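Local structure of putative dihydrodipicolinate synthase (Thermus thermophilus, 2PCQ) at residues Glu170-Thr175 with Gly188-Ile193. The protein belongs to the dihydrodipicolinate synthetase family and folds as a closed eight-stranded parallel beta/alpha (TIM) barrel. Residues are numbered along the deposited sequence; the frame is centred on the assembly and turned at random.
Sequences EFRVYT and GAEGGI. With K (potassium ion), chain B.
Arg-172 grips the carboxylate of Glu-190 side-on, in a salt bridge of two hydrogen bonds. Arg-172 NE reaches Glu-190 OE1 at 2.8 Å, and Arg-172 NH2 reaches Glu-190 OE2 at 2.9 Å. Both oxygens use syn lone pairs, and the guanidinium and carboxylate planes lie 10° apart, nearly coplanar. Glu-190 OE2 takes a second bond, very short, from Tyr-174 OH at 2.5 Å. This oxygen lies at the edge of the Tyr-174 ring, near its plane; ring and carboxylate planes are 74° apart. Glu-190 CG is anti to the backbone N (chi1 178°), and the chain runs extended beyond it. Gly-191 N lies over one face of the Tyr-174 ring, offset toward the rim. Ile-193 CG1 packs on Tyr-174 CD1 at 3.8 Å.

Strands 172-175 and 191-193 are neighbours in the TIM barrel, joined through helix 181-186 in a right-handed beta-alpha-beta unit. Glu-190 N donates to Val-173 O, Thr-175 N to Gly-191 O, and Ile-193 N to Thr-175 O.

Further out, Met-1 N hydrogen-bonds Tyr-174 OH. A water links Val-173 N to Gly-188 O. Gly-188 is the C-prime residue of the Schellman motif that ends helix 181-186. Glu-170 O binds potassium with the carbonyls of Ala-143, His-145 and Val-148.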
loop_
_atom_site.group_PDB
_atom_site.type_symbol
_atom_site.label_atom_id
_atom_site.label_comp_id
_atom_site.label_asym_id
_atom_site.label_seq_id
_atom_site.Cartn_x
_atom_site.Cartn_y
_atom_site.Cartn_z
ATOM N N GLU A 170 30.881 -11.996 0.086
ATOM C CA GLU A 170 31.583 -10.865 0.683
ATOM C C GLU A 170 30.538 -9.826 1.094
ATOM O O GLU A 170 30.747 -8.621 0.931
ATOM C CB GLU A 170 32.554 -10.229 -0.320
ATOM C CG GLU A 170 33.741 -11.095 -0.712
ATOM C CD GLU A 170 34.695 -10.376 -1.655
ATOM O OE1 GLU A 170 34.415 -9.212 -2.015
ATOM O OE2 GLU A 170 35.722 -10.976 -2.036
ATOM N N PHE A 171 29.407 -10.299 1.613
ATOM C CA PHE A 171 28.333 -9.404 2.026
ATOM C C PHE A 171 27.689 -9.935 3.302
ATOM O O PHE A 171 26.939 -10.911 3.285
ATOM C CB PHE A 171 27.298 -9.288 0.909
ATOM C CG PHE A 171 26.447 -8.063 1.002
ATOM C CD1 PHE A 171 25.091 -8.163 1.287
ATOM C CD2 PHE A 171 27.000 -6.803 0.792
ATOM C CE1 PHE A 171 24.293 -7.024 1.360
ATOM C CE2 PHE A 171 26.213 -5.657 0.862
ATOM C CZ PHE A 171 24.856 -5.769 1.146
ATOM N N ARG A 172 27.993 -9.269 4.406
ATOM C CA ARG A 172 27.516 -9.666 5.720
ATOM C C ARG A 172 26.102 -9.195 6.009
ATOM O O ARG A 172 25.820 -8.000 6.059
ATOM C CB ARG A 172 28.496 -9.149 6.768
ATOM C CG ARG A 172 29.918 -9.664 6.522
ATOM C CD ARG A 172 30.934 -8.908 7.345
ATOM N NE ARG A 172 30.644 -9.008 8.768
ATOM C CZ ARG A 172 31.233 -8.266 9.697
ATOM N NH1 ARG A 172 32.143 -7.368 9.343
ATOM N NH2 ARG A 172 30.919 -8.427 10.976
ATOM N N VAL A 173 25.218 -10.161 6.214
ATOM C CA VAL A 173 23.817 -9.873 6.463
ATOM C C VAL A 173 23.408 -9.951 7.921
ATOM O O VAL A 173 23.606 -10.971 8.582
ATOM C CB VAL A 173 22.913 -10.835 5.665
ATOM C CG1 VAL A 173 21.449 -10.541 5.958
ATOM C CG2 VAL A 173 23.209 -10.705 4.168
ATOM N N TYR A 174 22.824 -8.861 8.407
ATOM C CA TYR A 174 22.329 -8.783 9.773
ATOM C C TYR A 174 20.838 -8.500 9.720
ATOM O O TYR A 174 20.394 -7.622 8.982
ATOM C CB TYR A 174 23.046 -7.672 10.541
ATOM C CG TYR A 174 24.281 -8.170 11.247
ATOM C CD1 TYR A 174 24.189 -8.743 12.513
ATOM C CD2 TYR A 174 25.522 -8.165 10.614
ATOM C CE1 TYR A 174 25.294 -9.309 13.129
ATOM C CE2 TYR A 174 26.641 -8.733 11.223
ATOM C CZ TYR A 174 26.515 -9.307 12.481
ATOM O OH TYR A 174 27.594 -9.909 13.089
ATOM N N THR A 175 20.053 -9.258 10.471
ATOM C CA THR A 175 18.624 -9.006 10.475
ATOM C C THR A 175 18.297 -8.169 11.699
ATOM O O THR A 175 18.922 -8.321 12.751
ATOM C CB THR A 175 17.804 -10.312 10.522
ATOM O OG1 THR A 175 16.410 -9.988 10.535
ATOM C CG2 THR A 175 18.137 -11.118 11.771
ATOM N N GLY A 188 20.959 -17.700 6.084
ATOM C CA GLY A 188 22.274 -17.084 6.000
ATOM C C GLY A 188 22.691 -15.842 6.766
ATOM O O GLY A 188 23.841 -15.423 6.642
ATOM N N ALA A 189 21.802 -15.241 7.548
ATOM C CA ALA A 189 22.184 -14.043 8.294
ATOM C C ALA A 189 23.349 -14.348 9.232
ATOM O O ALA A 189 23.398 -15.412 9.853
ATOM C CB ALA A 189 20.996 -13.515 9.091
ATOM N N GLU A 190 24.288 -13.412 9.323
ATOM C CA GLU A 190 25.451 -13.568 10.189
ATOM C C GLU A 190 25.024 -13.418 11.644
ATOM O O GLU A 190 25.627 -13.996 12.550
ATOM C CB GLU A 190 26.511 -12.516 9.850
ATOM C CG GLU A 190 27.757 -12.571 10.733
ATOM C CD GLU A 190 28.755 -11.476 10.402
ATOM O OE1 GLU A 190 29.196 -11.400 9.239
ATOM O OE2 GLU A 190 29.100 -10.688 11.306
ATOM N N GLY A 191 23.977 -12.637 11.869
ATOM C CA GLY A 191 23.499 -12.443 13.221
ATOM C C GLY A 191 22.337 -11.479 13.272
ATOM O O GLY A 191 21.658 -11.255 12.268
ATOM N N GLY A 192 22.114 -10.900 14.446
ATOM C CA GLY A 192 21.019 -9.967 14.594
ATOM C C GLY A 192 21.337 -8.742 15.425
ATOM O O GLY A 192 22.059 -8.808 16.425
ATOM N N ILE A 193 20.815 -7.608 14.975
ATOM C CA ILE A 193 20.964 -6.338 15.673
ATOM C C ILE A 193 19.506 -6.106 16.044
ATOM O O ILE A 193 18.722 -5.562 15.266
ATOM C CB ILE A 193 21.509 -5.245 14.737
ATOM C CG1 ILE A 193 22.914 -5.645 14.266
ATOM C CG2 ILE A 193 21.549 -3.901 15.462
ATOM C CD1 ILE A 193 23.590 -4.640 13.346
HETATM K K K B . 31.689 -5.747 -0.010
HETATM O O HOH W 1 33.979 -6.282 -2.075
HETATM O O HOH W 2 25.463 -13.196 5.812
HETATM O O HOH W 3 33.650 -6.110 2.386
#